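PDB 4QEO: histone-lysine N-methyltransferase, H3 lysine-9 specific SUVH4 from Arabidopsis thaliana, which transfers methyl groups from S-adenosyl-L-methionine to a lysine of histone H3 and binds methylated DNA, so coupling DNA methylation to histone marking in gene silencing. Local coordinates for residues Q142-L148 / F202-Y207; Q115-D119 / K197-G201; L155-E160 / V190-W194; P53-I57 / D89-Y95. Residues are numbered along the deposited sequence.

All four contacts belong to the DNA-binding SRA part of the chain, remote from the SET active site. Along the chain, interaction 4 closes first; interactions 1 and 2 then interlock, their segments alternating, while interaction 3 lies within the span of both. Interactions 1 and 2 touch, centres about 8 Å apart, through Gln142 and Glu117. Interactions 1 and 3, centres about 15 Å apart, meet on neighbouring strands 203-211 and 180-197. Interaction 4 reaches the same sheet; its centre is about 17 Å from that of interaction 3 and about 28 Å from that of interaction 2. Together they tie loops and a helix together, with the methylated base held at interaction 2 and the other DNA strand at interaction 4.

Interaction 1. Residues Q142-L148 / F202-Y207; sequences QIKDQLL and FTVYKY
This contact, in the SRA domain, lays an extended loop, 142-148, along the start of strand 203-211, running in the same direction, with Asp145 nearest Thr203 (CA-CA 4.6 Å) and Gln146 nearest Val204 (CA-CA 5.2 Å). Gln142 (m, m) points toward the strand, its CG 4.0 Å from Val204 CG1; its NE2 is bonded to Gly132 O and reaches a water that donates to Lys144 O and Thr203 O, 2.7 Å from each. Ile143 and Lys144 turn their side chains away, so it is backbone that covers one face of the Phe202 ring: Ile143 O is 3.4 Å from Phe202 CZ and Lys144 CA 3.4 Å from Phe202 CD1. Asp145 (chi1 m) accepts Thr203 N at OD1 (3.1 Å), while a second water joins its OD2 to Thr203 OG1. Gln146 N donates to Thr203 O (2.9 Å), and the Gln146 side chain (m, t) has its NE2 anchored to Gly130 O and Gly132 O. After Leu147, which faces away, Leu148 (t, p) packs CB 3.8 Å from Tyr205 CZ and sets CD1 over the Tyr205 ring. One further bond extends the pairing: Gln146 OE1 accepts Tyr205 N at 2.9 Å, a side chain standing in for a backbone carbonyl.

Interaction 2. Residues Q115-D119 / K197-G201; sequences QYEDD and KGVSG. With nucleotides of chain B.
Two type I beta turns, Tyr116-Asp119 and Gly198-Gly201, meet at their corners, with Asp118 CA 6.3 Å from Gly198 CA. Each is closed by its own backbone bond: Asp119 N to Tyr116 O, 3.0 Å, and Gly201 N to Gly198 O, 2.9 Å. Gly198 CA lies 3.3 Å from Asp118 OD1, where a CB would clash with Asp118 OD2. Val199 N donates to Asp118 OD1 (2.9 Å; Asp118 chi1 m), and Val199 CG2 packs 3.7 Å from Glu117 CG. Ser200 (m) gives its OG proton to Glu117 OE2 (2.6 Å; Glu117 p, t), and Ser200 N donates to a water that bonds both Glu117 OE2 and Asp118 OD2. Gly201 has positive phi (95°). The first turn also holds the 5-methylcytosine 5CM7 of chain B by hydrogen bonds, Gln115 N to O2 (3.1 Å), Tyr116 OH to OP2 (2.7 Å) and N4 to Asp119 OD1 (3.0 Å), with C5 over the Tyr116 ring. Two acidic side chains thus take hydroxyl and amide protons of the second turn, joining the turns on the side away from the flipped base.

Interaction 3. Residues L155-E160 / V190-W194; sequences LKHCCE and VEKFW
Helix 155-160 lies across strand 190-194 with their axes 7.3 Å apart and N-to-C directions at 119°. Cys159 CA sits 4.7 Å from Val190 CA; farther along, Lys156 CA and Phe193 CA are 7.0 Å apart, and the wider gap is filled by the Phe193 ring. Val190 (chi1 t) is the first bump from the strand. It fits a hollow on the helix lined by Leu155, Cys158 and Cys159: Val190 CG2 is 4.2 Å from Leu155 CD2 and 4.0 Å from Cys158 CB, and Val190 CG1 is 3.7 Å from Cys159 CB. Cys159 (t) answers by lodging its SG between Val190 and Phe193, 3.8 Å from Lys192 CA and at the Phe193 ring edge, 5.2 Å from the centroid. Phe193 (p) stands up toward the helix, its face covered by Lys156 CB, a CH-pi contact 4.1 Å from the centroid. Lys156 runs on past the ring to a salt bridge, NZ to Glu160 OE2 2.7 Å, one helical turn on. A classic beta bulge at Glu191 and Lys192, both facing Arg208, lies between the bumps. Leu155 also reaches Tyr207 and Ala107 on other strands, so this is helix-on-sheet packing, helix 151-161 covering the curved beta-sheet of the SRA domain.

Interaction 4. Residues P53-I57 / D89-Y95; sequences PRKII and DYMSMEY. With nucleotides of chain C.
The strongest polar link is a salt bridge from Arg54 (m, m, m) to Glu94 (chi1 t): Arg54 NH1 lies a very short 2.5 Å from Glu94 OE2, with a weak second bond from NH2 at 2.7 Å. Arg54 NH2 also pairs with Glu98. The same guanidinium lies flat on the Tyr95 ring (m), centres 4.0 Å apart and planes at 13°. Next along the loop, Lys55 N donates to Tyr95 OH at 2.9 Å in an almost straight line. The Lys55 side chain (m, t, t, p) places CE 3.2 Å from Tyr90 O and NZ 4.0 Å from Asp89 OD1, beyond a salt bridge; Asp89 OD2 is held by Asn82 N. One water takes a bond from Lys55 NZ (2.6 Å) and can donate to Asp89 OD1 (3.0 Å), while another accepts from Ser92 N and donates to Tyr90 O and, at 2.5 Å, to OP2 of DA11 of chain C. After strand 88-91, Ser92 OG accepts Glu94 N (3.3 Å), an ST turn that starts the 3-10 segment 93-95. Lys55 CA sits 6.4 Å from Met91 CA, Lys55 CB packs 3.8 Å from Met91 CG, and Met91 CE meets Ile57 CG1 at 4.0 Å. The Arg54 cluster and Met91 packing thus join loop to strand end, while Lys55, Tyr90, Ser92 and the waters meet the phosphate backbone of chain C on the DNA-binding surface of the SRA domain.

Interaction 1. Residues Q142-L148 / F202-Y207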
# COMPACT_ATOMS: atom_id res chain seq x y z
N GLN A 142 2.10 -3.42 35.23
CA GLN A 142 0.94 -3.07 36.03
C GLN A 142 1.39 -2.30 37.26
O GLN A 142 2.36 -2.68 37.89
CB GLN A 142 0.17 -4.33 36.45
CG GLN A 142 -0.40 -5.14 35.25
CD GLN A 142 -1.07 -4.22 34.23
OE1 GLN A 142 -0.54 -4.00 33.13
NE2 GLN A 142 -2.22 -3.68 34.58
N ILE A 143 0.69 -1.23 37.60
CA ILE A 143 1.08 -0.41 38.75
C ILE A 143 -0.08 -0.15 39.71
O ILE A 143 0.11 0.50 40.73
CB ILE A 143 1.64 0.94 38.29
CG1 ILE A 143 0.66 1.60 37.34
CG2 ILE A 143 2.97 0.75 37.60
CD1 ILE A 143 1.15 2.95 36.84
N LYS A 144 -1.27 -0.62 39.36
CA LYS A 144 -2.36 -0.71 40.34
C LYS A 144 -3.38 -1.72 39.87
O LYS A 144 -3.24 -2.28 38.79
CB LYS A 144 -3.03 0.65 40.58
CG LYS A 144 -3.61 1.29 39.36
CD LYS A 144 -4.34 2.55 39.76
CE LYS A 144 -4.25 3.59 38.69
NZ LYS A 144 -4.44 4.95 39.27
N ASP A 145 -4.40 -1.94 40.70
CA ASP A 145 -5.46 -2.90 40.41
C ASP A 145 -6.30 -2.49 39.22
O ASP A 145 -6.52 -1.29 38.99
CB ASP A 145 -6.41 -3.04 41.60
CG ASP A 145 -5.82 -3.78 42.78
OD1 ASP A 145 -4.67 -4.27 42.69
OD2 ASP A 145 -6.53 -3.88 43.81
N GLN A 146 -6.82 -3.48 38.50
CA GLN A 146 -7.84 -3.25 37.49
C GLN A 146 -9.26 -3.29 38.06
O GLN A 146 -9.49 -3.83 39.12
CB GLN A 146 -7.70 -4.27 36.34
CG GLN A 146 -6.39 -4.07 35.54
CD GLN A 146 -6.34 -4.89 34.26
OE1 GLN A 146 -7.05 -5.89 34.10
NE2 GLN A 146 -5.51 -4.46 33.33
N LEU A 147 -10.21 -2.73 37.32
CA LEU A 147 -11.61 -2.74 37.70
C LEU A 147 -12.47 -3.26 36.56
O LEU A 147 -12.15 -3.09 35.39
CB LEU A 147 -12.05 -1.32 38.02
CG LEU A 147 -11.43 -0.71 39.27
CD1 LEU A 147 -11.56 0.79 39.21
CD2 LEU A 147 -12.15 -1.27 40.46
N LEU A 148 -13.59 -3.86 36.93
CA LEU A 148 -14.52 -4.41 35.94
C LEU A 148 -15.40 -3.28 35.39
O LEU A 148 -16.58 -3.17 35.72
CB LEU A 148 -15.36 -5.50 36.60
CG LEU A 148 -16.23 -6.38 35.70
CD1 LEU A 148 -15.40 -6.96 34.51
CD2 LEU A 148 -16.89 -7.49 36.55
N PHE A 202 -0.75 -7.01 41.23
CA PHE A 202 -2.00 -6.25 41.25
C PHE A 202 -3.10 -7.07 40.57
O PHE A 202 -2.82 -7.92 39.73
CB PHE A 202 -1.83 -4.91 40.52
CG PHE A 202 -0.79 -4.02 41.13
CD1 PHE A 202 -1.10 -3.22 42.24
CD2 PHE A 202 0.51 -3.98 40.62
CE1 PHE A 202 -0.13 -2.38 42.81
CE2 PHE A 202 1.49 -3.16 41.20
CZ PHE A 202 1.17 -2.36 42.30
N THR A 203 -4.35 -6.79 40.92
CA THR A 203 -5.48 -7.46 40.28
C THR A 203 -5.50 -7.12 38.79
O THR A 203 -5.41 -5.96 38.42
CB THR A 203 -6.81 -7.01 40.88
OG1 THR A 203 -6.82 -7.33 42.28
CG2 THR A 203 -7.99 -7.72 40.19
N VAL A 204 -5.58 -8.16 37.96
CA VAL A 204 -5.91 -8.02 36.56
C VAL A 204 -7.12 -8.88 36.21
O VAL A 204 -7.38 -9.92 36.84
CB VAL A 204 -4.77 -8.42 35.63
CG1 VAL A 204 -3.61 -7.45 35.79
CG2 VAL A 204 -4.36 -9.89 35.86
N TYR A 205 -7.87 -8.40 35.23
CA TYR A 205 -8.93 -9.20 34.63
C TYR A 205 -8.31 -9.90 33.45
O TYR A 205 -7.45 -9.36 32.79
CB TYR A 205 -10.12 -8.32 34.23
CG TYR A 205 -10.89 -7.95 35.47
CD1 TYR A 205 -10.54 -6.83 36.23
CD2 TYR A 205 -11.89 -8.78 35.94
CE1 TYR A 205 -11.22 -6.52 37.42
CE2 TYR A 205 -12.57 -8.49 37.11
CZ TYR A 205 -12.23 -7.36 37.84
OH TYR A 205 -12.91 -7.09 39.00
N LYS A 206 -8.71 -11.15 33.22
CA LYS A 206 -8.16 -11.94 32.14
C LYS A 206 -9.32 -12.48 31.34
O LYS A 206 -10.31 -12.92 31.93
CB LYS A 206 -7.33 -13.13 32.70
CG LYS A 206 -6.02 -12.71 33.37
CD LYS A 206 -5.12 -13.92 33.59
CE LYS A 206 -3.67 -13.51 33.51
NZ LYS A 206 -2.75 -14.60 33.92
N TYR A 207 -9.18 -12.45 30.02
CA TYR A 207 -10.23 -12.80 29.08
C TYR A 207 -9.70 -13.92 28.21
O TYR A 207 -8.74 -13.75 27.48
CB TYR A 207 -10.67 -11.57 28.25
CG TYR A 207 -11.31 -10.54 29.17
CD1 TYR A 207 -10.52 -9.61 29.83
CD2 TYR A 207 -12.67 -10.57 29.43
CE1 TYR A 207 -11.08 -8.70 30.72
CE2 TYR A 207 -13.24 -9.66 30.34
CZ TYR A 207 -12.42 -8.74 30.98
OH TYR A 207 -12.97 -7.84 31.87
O HOH W 1 -3.25 -4.64 37.52
O HOH W 2 -8.76 -5.45 43.35

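Interaction 2. Residues Q115-D119 / K197-G201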
# COMPACT_ATOMS: atom_id res chain seq x y z
N GLN A 115 1.91 -5.46 24.91
CA GLN A 115 2.26 -4.39 25.86
C GLN A 115 1.90 -4.71 27.31
O GLN A 115 2.40 -4.08 28.24
CB GLN A 115 1.58 -3.11 25.42
CG GLN A 115 1.85 -2.80 23.97
CD GLN A 115 3.28 -2.35 23.79
OE1 GLN A 115 3.74 -1.47 24.50
NE2 GLN A 115 4.00 -2.99 22.88
N TYR A 116 1.01 -5.68 27.51
CA TYR A 116 0.61 -6.05 28.87
C TYR A 116 1.31 -7.35 29.26
O TYR A 116 1.21 -8.34 28.56
CB TYR A 116 -0.91 -6.23 28.95
CG TYR A 116 -1.69 -4.95 29.19
CD1 TYR A 116 -1.65 -3.87 28.27
CD2 TYR A 116 -2.47 -4.80 30.33
CE1 TYR A 116 -2.38 -2.70 28.49
CE2 TYR A 116 -3.20 -3.64 30.56
CZ TYR A 116 -3.16 -2.60 29.64
OH TYR A 116 -3.89 -1.47 29.90
N GLU A 117 2.03 -7.33 30.38
CA GLU A 117 2.85 -8.46 30.79
C GLU A 117 2.03 -9.74 31.01
O GLU A 117 2.55 -10.85 30.89
CB GLU A 117 3.66 -8.08 32.03
CG GLU A 117 2.76 -7.63 33.19
CD GLU A 117 3.48 -6.83 34.26
OE1 GLU A 117 4.73 -6.70 34.19
OE2 GLU A 117 2.80 -6.34 35.19
N ASP A 118 0.73 -9.60 31.29
CA ASP A 118 -0.10 -10.79 31.51
C ASP A 118 -0.75 -11.37 30.24
O ASP A 118 -1.41 -12.40 30.32
CB ASP A 118 -1.16 -10.52 32.60
CG ASP A 118 -0.54 -10.08 33.92
OD1 ASP A 118 0.01 -10.95 34.62
OD2 ASP A 118 -0.58 -8.87 34.25
N ASP A 119 -0.58 -10.73 29.09
CA ASP A 119 -1.12 -11.28 27.83
C ASP A 119 -0.42 -12.61 27.50
O ASP A 119 0.79 -12.71 27.65
CB ASP A 119 -0.92 -10.32 26.64
CG ASP A 119 -1.81 -9.08 26.69
OD1 ASP A 119 -2.77 -9.05 27.49
OD2 ASP A 119 -1.53 -8.14 25.90
N LYS A 197 -4.48 -12.11 40.69
CA LYS A 197 -3.26 -11.33 40.78
C LYS A 197 -2.41 -11.60 39.54
O LYS A 197 -2.19 -12.75 39.19
CB LYS A 197 -2.48 -11.70 42.05
CG LYS A 197 -3.15 -11.24 43.32
CD LYS A 197 -3.55 -9.77 43.21
CE LYS A 197 -4.26 -9.25 44.47
NZ LYS A 197 -4.27 -7.76 44.53
N GLY A 198 -1.98 -10.54 38.88
CA GLY A 198 -1.09 -10.63 37.73
C GLY A 198 0.32 -10.84 38.22
O GLY A 198 0.56 -10.91 39.43
N VAL A 199 1.26 -10.94 37.28
CA VAL A 199 2.64 -11.22 37.64
C VAL A 199 3.26 -10.11 38.51
O VAL A 199 4.16 -10.39 39.30
CB VAL A 199 3.52 -11.49 36.39
CG1 VAL A 199 2.90 -12.58 35.53
CG2 VAL A 199 3.67 -10.24 35.58
N SER A 200 2.77 -8.89 38.40
CA SER A 200 3.27 -7.80 39.25
C SER A 200 2.56 -7.69 40.60
O SER A 200 2.92 -6.84 41.40
CB SER A 200 3.20 -6.44 38.53
OG SER A 200 4.08 -6.40 37.42
N GLY A 201 1.55 -8.52 40.84
CA GLY A 201 0.90 -8.55 42.14
C GLY A 201 -0.34 -7.69 42.29
O GLY A 201 -0.91 -7.61 43.37
N1 5CM B 7 -2.58 -3.59 24.72
C2 5CM B 7 -2.06 -4.89 24.76
N3 5CM B 7 -2.62 -5.86 25.48
C4 5CM B 7 -3.70 -5.64 26.18
C5 5CM B 7 -4.26 -4.30 26.15
C5A 5CM B 7 -5.48 -4.02 26.95
C6 5CM B 7 -3.65 -3.31 25.43
O2 5CM B 7 -1.08 -5.17 24.13
N4 5CM B 7 -4.27 -6.57 26.89
C1' 5CM B 7 -1.87 -2.56 24.00
C2' 5CM B 7 -2.60 -1.60 23.08
C3' 5CM B 7 -1.69 -0.40 23.14
C4' 5CM B 7 -1.32 -0.37 24.61
O4' 5CM B 7 -1.32 -1.72 24.99
O3' 5CM B 7 -0.49 -0.62 22.41
C5' 5CM B 7 -2.20 0.51 25.50
O5' 5CM B 7 -3.58 0.26 25.47
P 5CM B 7 -4.53 0.54 26.67
OP1 5CM B 7 -5.77 -0.12 26.40
OP2 5CM B 7 -3.85 0.32 27.89
O HOH W 3 1.10 -8.07 36.08

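Interaction 3. Residues L155-E160 / V190-W194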
# COMPACT_ATOMS: atom_id res chain seq x y z
N LEU A 155 -16.06 -6.49 27.44
CA LEU A 155 -15.66 -7.88 27.15
C LEU A 155 -16.46 -8.88 27.98
O LEU A 155 -16.82 -9.97 27.51
CB LEU A 155 -14.16 -8.07 27.40
CG LEU A 155 -13.24 -7.41 26.34
CD1 LEU A 155 -11.79 -7.44 26.82
CD2 LEU A 155 -13.39 -8.15 25.02
N LYS A 156 -16.74 -8.51 29.23
CA LYS A 156 -17.59 -9.38 30.06
C LYS A 156 -18.97 -9.58 29.42
O LYS A 156 -19.50 -10.69 29.38
CB LYS A 156 -17.72 -8.80 31.49
CG LYS A 156 -19.02 -9.14 32.24
CD LYS A 156 -19.00 -8.44 33.65
CE LYS A 156 -20.38 -8.41 34.34
NZ LYS A 156 -20.82 -9.76 34.77
N HIS A 157 -19.54 -8.50 28.90
CA HIS A 157 -20.85 -8.62 28.27
C HIS A 157 -20.77 -9.45 26.99
O HIS A 157 -21.70 -10.19 26.66
CB HIS A 157 -21.47 -7.23 28.00
CG HIS A 157 -21.91 -6.52 29.26
ND1 HIS A 157 -21.97 -5.14 29.35
CD2 HIS A 157 -22.28 -7.00 30.47
CE1 HIS A 157 -22.39 -4.81 30.57
NE2 HIS A 157 -22.57 -5.91 31.27
N CYS A 158 -19.66 -9.32 26.26
CA CYS A 158 -19.46 -10.17 25.09
C CYS A 158 -19.52 -11.64 25.44
O CYS A 158 -20.19 -12.44 24.76
CB CYS A 158 -18.11 -9.86 24.42
SG CYS A 158 -18.05 -8.31 23.53
N CYS A 159 -18.78 -12.01 26.49
CA CYS A 159 -18.80 -13.38 27.02
C CYS A 159 -20.22 -13.82 27.36
O CYS A 159 -20.65 -14.90 26.98
CB CYS A 159 -17.95 -13.47 28.30
SG CYS A 159 -17.88 -15.13 29.02
N GLU A 160 -20.93 -12.96 28.08
CA GLU A 160 -22.28 -13.29 28.55
C GLU A 160 -23.33 -13.39 27.43
O GLU A 160 -24.34 -14.08 27.58
CB GLU A 160 -22.70 -12.29 29.62
CG GLU A 160 -21.97 -12.60 30.95
CD GLU A 160 -22.03 -11.48 31.96
OE1 GLU A 160 -22.57 -10.40 31.63
OE2 GLU A 160 -21.53 -11.70 33.09
N VAL A 190 -15.30 -14.53 23.52
CA VAL A 190 -14.80 -14.52 24.89
C VAL A 190 -15.40 -15.74 25.59
O VAL A 190 -16.59 -15.79 25.88
CB VAL A 190 -15.18 -13.24 25.63
CG1 VAL A 190 -14.47 -13.15 26.98
CG2 VAL A 190 -14.83 -12.05 24.75
N GLU A 191 -14.55 -16.73 25.82
CA GLU A 191 -14.97 -18.01 26.39
C GLU A 191 -15.22 -17.83 27.86
O GLU A 191 -16.22 -18.29 28.40
CB GLU A 191 -13.86 -19.04 26.19
CG GLU A 191 -14.02 -20.27 27.07
CD GLU A 191 -14.18 -21.51 26.25
OE1 GLU A 191 -15.25 -21.67 25.62
OE2 GLU A 191 -13.22 -22.30 26.19
N LYS A 192 -14.30 -17.15 28.51
CA LYS A 192 -14.57 -16.86 29.92
C LYS A 192 -13.66 -15.79 30.42
O LYS A 192 -12.77 -15.38 29.70
CB LYS A 192 -14.41 -18.11 30.80
CG LYS A 192 -13.04 -18.68 30.78
CD LYS A 192 -12.92 -19.78 31.81
CE LYS A 192 -11.68 -20.57 31.54
NZ LYS A 192 -11.64 -21.09 30.15
N PHE A 193 -13.89 -15.31 31.64
CA PHE A 193 -13.04 -14.25 32.16
C PHE A 193 -13.01 -14.33 33.66
O PHE A 193 -13.92 -14.89 34.30
CB PHE A 193 -13.57 -12.87 31.73
CG PHE A 193 -14.89 -12.52 32.36
CD1 PHE A 193 -16.07 -12.98 31.80
CD2 PHE A 193 -14.94 -11.76 33.52
CE1 PHE A 193 -17.29 -12.69 32.39
CE2 PHE A 193 -16.17 -11.47 34.13
CZ PHE A 193 -17.34 -11.94 33.57
N TRP A 194 -11.96 -13.78 34.26
CA TRP A 194 -11.88 -13.86 35.72
C TRP A 194 -10.91 -12.82 36.23
O TRP A 194 -10.23 -12.21 35.44
CB TRP A 194 -11.44 -15.28 36.15
CG TRP A 194 -10.07 -15.62 35.71
CD1 TRP A 194 -8.90 -15.46 36.42
CD2 TRP A 194 -9.68 -16.14 34.43
NE1 TRP A 194 -7.83 -15.87 35.66
CE2 TRP A 194 -8.28 -16.30 34.44
CE3 TRP A 194 -10.40 -16.51 33.27
CZ2 TRP A 194 -7.58 -16.79 33.34
CZ3 TRP A 194 -9.69 -17.01 32.18
CH2 TRP A 194 -8.30 -17.14 32.22
O HOH W 4 -17.86 -13.74 22.95

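Interaction 4. Residues P53-I57 / D89-Y95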
# COMPACT_ATOMS: atom_id res chain seq x y z
N PRO A 53 -18.35 4.94 10.37
CA PRO A 53 -18.35 5.92 11.45
C PRO A 53 -19.10 5.46 12.70
O PRO A 53 -18.99 6.12 13.74
CB PRO A 53 -19.09 7.11 10.83
CG PRO A 53 -20.04 6.48 9.88
CD PRO A 53 -19.33 5.27 9.32
N ARG A 54 -19.84 4.36 12.59
CA ARG A 54 -20.51 3.77 13.76
C ARG A 54 -19.93 2.38 14.02
O ARG A 54 -19.46 1.70 13.10
CB ARG A 54 -22.02 3.65 13.54
CG ARG A 54 -22.75 4.98 13.30
CD ARG A 54 -22.92 5.78 14.59
NE ARG A 54 -23.85 5.13 15.52
CZ ARG A 54 -23.95 5.45 16.81
NH1 ARG A 54 -23.19 6.41 17.31
NH2 ARG A 54 -24.82 4.82 17.59
N LYS A 55 -20.00 1.95 15.27
CA LYS A 55 -19.46 0.65 15.63
C LYS A 55 -20.25 -0.51 15.05
O LYS A 55 -21.45 -0.41 14.80
CB LYS A 55 -19.29 0.55 17.14
CG LYS A 55 -18.22 1.53 17.58
CD LYS A 55 -17.78 1.32 18.97
CE LYS A 55 -16.48 2.04 19.20
NZ LYS A 55 -16.66 3.48 19.02
N ILE A 56 -19.53 -1.60 14.78
CA ILE A 56 -20.08 -2.77 14.12
C ILE A 56 -19.59 -4.02 14.85
O ILE A 56 -18.40 -4.15 15.15
CB ILE A 56 -19.65 -2.82 12.63
CG1 ILE A 56 -20.22 -1.62 11.86
CG2 ILE A 56 -20.06 -4.13 11.98
CD1 ILE A 56 -19.64 -1.46 10.45
N ILE A 57 -20.52 -4.91 15.18
CA ILE A 57 -20.17 -6.23 15.69
C ILE A 57 -19.90 -7.18 14.54
O ILE A 57 -20.71 -7.27 13.63
CB ILE A 57 -21.34 -6.82 16.50
CG1 ILE A 57 -21.50 -6.07 17.81
CG2 ILE A 57 -21.11 -8.32 16.76
CD1 ILE A 57 -22.85 -6.32 18.50
N ASP A 89 -11.83 -1.52 21.90
CA ASP A 89 -12.84 -0.65 21.33
C ASP A 89 -14.23 -1.25 21.59
O ASP A 89 -14.46 -2.44 21.34
CB ASP A 89 -12.60 -0.50 19.82
CG ASP A 89 -13.12 0.81 19.29
OD1 ASP A 89 -13.19 1.78 20.09
OD2 ASP A 89 -13.45 0.89 18.09
N TYR A 90 -15.14 -0.44 22.12
CA TYR A 90 -16.46 -0.95 22.48
C TYR A 90 -17.60 0.02 22.25
O TYR A 90 -17.40 1.23 22.16
CB TYR A 90 -16.47 -1.42 23.94
CG TYR A 90 -16.22 -0.34 24.98
CD1 TYR A 90 -17.27 0.35 25.55
CD2 TYR A 90 -14.92 -0.04 25.42
CE1 TYR A 90 -17.07 1.31 26.52
CE2 TYR A 90 -14.70 0.93 26.40
CZ TYR A 90 -15.79 1.59 26.94
OH TYR A 90 -15.62 2.54 27.91
N MET A 91 -18.80 -0.53 22.10
CA MET A 91 -20.02 0.26 22.02
C MET A 91 -20.32 0.72 23.42
O MET A 91 -20.48 -0.11 24.33
CB MET A 91 -21.19 -0.59 21.51
CG MET A 91 -21.08 -1.00 20.05
SD MET A 91 -22.44 -2.13 19.68
CE MET A 91 -22.29 -2.15 17.90
N SER A 92 -20.41 2.03 23.59
CA SER A 92 -20.77 2.64 24.87
C SER A 92 -22.28 2.59 25.06
O SER A 92 -23.00 2.09 24.20
CB SER A 92 -20.33 4.10 24.87
OG SER A 92 -21.13 4.86 23.97
N MET A 93 -22.76 3.16 26.17
CA MET A 93 -24.20 3.18 26.46
C MET A 93 -25.02 3.94 25.41
O MET A 93 -26.23 3.82 25.38
CB MET A 93 -24.49 3.78 27.85
CG MET A 93 -23.73 3.14 29.00
SD MET A 93 -23.98 1.35 29.09
CE MET A 93 -25.74 1.23 29.41
N GLU A 94 -24.36 4.71 24.55
CA GLU A 94 -25.08 5.42 23.49
C GLU A 94 -25.77 4.44 22.54
O GLU A 94 -26.76 4.77 21.87
CB GLU A 94 -24.12 6.32 22.71
CG GLU A 94 -24.79 7.20 21.67
CD GLU A 94 -24.00 7.29 20.39
OE1 GLU A 94 -22.89 7.86 20.41
OE2 GLU A 94 -24.48 6.78 19.36
N TYR A 95 -25.26 3.21 22.50
CA TYR A 95 -25.76 2.19 21.59
C TYR A 95 -26.86 1.36 22.22
O TYR A 95 -27.38 0.42 21.63
CB TYR A 95 -24.62 1.28 21.17
CG TYR A 95 -23.69 1.91 20.17
CD1 TYR A 95 -22.64 2.74 20.58
CD2 TYR A 95 -23.85 1.67 18.82
CE1 TYR A 95 -21.78 3.30 19.64
CE2 TYR A 95 -23.01 2.22 17.90
CZ TYR A 95 -21.97 3.03 18.30
OH TYR A 95 -21.14 3.58 17.35
P DA C 11 -16.44 6.17 23.11
OP1 DA C 11 -15.01 6.21 23.02
OP2 DA C 11 -17.23 5.41 22.17
O5' DA C 11 -16.80 5.86 24.63
C5' DA C 11 -15.78 5.61 25.58
C4' DA C 11 -16.24 5.98 26.96
O4' DA C 11 -15.92 7.36 27.22
C3' DA C 11 -17.74 5.85 27.21
O3' DA C 11 -17.94 5.29 28.50
C2' DA C 11 -18.24 7.28 27.16
C1' DA C 11 -17.05 8.04 27.69
N9 DA C 11 -16.94 9.43 27.25
C8 DA C 11 -17.62 10.05 26.23
N7 DA C 11 -17.29 11.30 26.07
C5 DA C 11 -16.34 11.53 27.05
C6 DA C 11 -15.60 12.67 27.41
N6 DA C 11 -15.71 13.84 26.79
N1 DA C 11 -14.74 12.56 28.44
C2 DA C 11 -14.63 11.38 29.06
N3 DA C 11 -15.27 10.24 28.82
C4 DA C 11 -16.12 10.38 27.79
P DC C 12 -19.30 4.65 28.89
OP1 DC C 12 -18.97 3.28 29.06
OP2 DC C 12 -20.45 5.05 28.11
O5' DC C 12 -19.41 5.34 30.30
C5' DC C 12 -18.24 5.53 31.07
C4' DC C 12 -18.38 6.82 31.83
O4' DC C 12 -18.20 7.94 30.94
C3' DC C 12 -19.77 7.00 32.46
O3' DC C 12 -19.58 7.35 33.83
C2' DC C 12 -20.34 8.20 31.72
C1' DC C 12 -19.07 8.93 31.40
N1 DC C 12 -19.17 9.97 30.37
C2 DC C 12 -18.40 11.12 30.50
O2 DC C 12 -17.59 11.20 31.44
N3 DC C 12 -18.53 12.12 29.60
C4 DC C 12 -19.42 12.00 28.62
N4 DC C 12 -19.51 13.00 27.74
C5 DC C 12 -20.23 10.85 28.47
C6 DC C 12 -20.10 9.88 29.37
O HOH W 5 -19.05 3.78 21.47
O HOH W 6 -14.60 4.41 20.23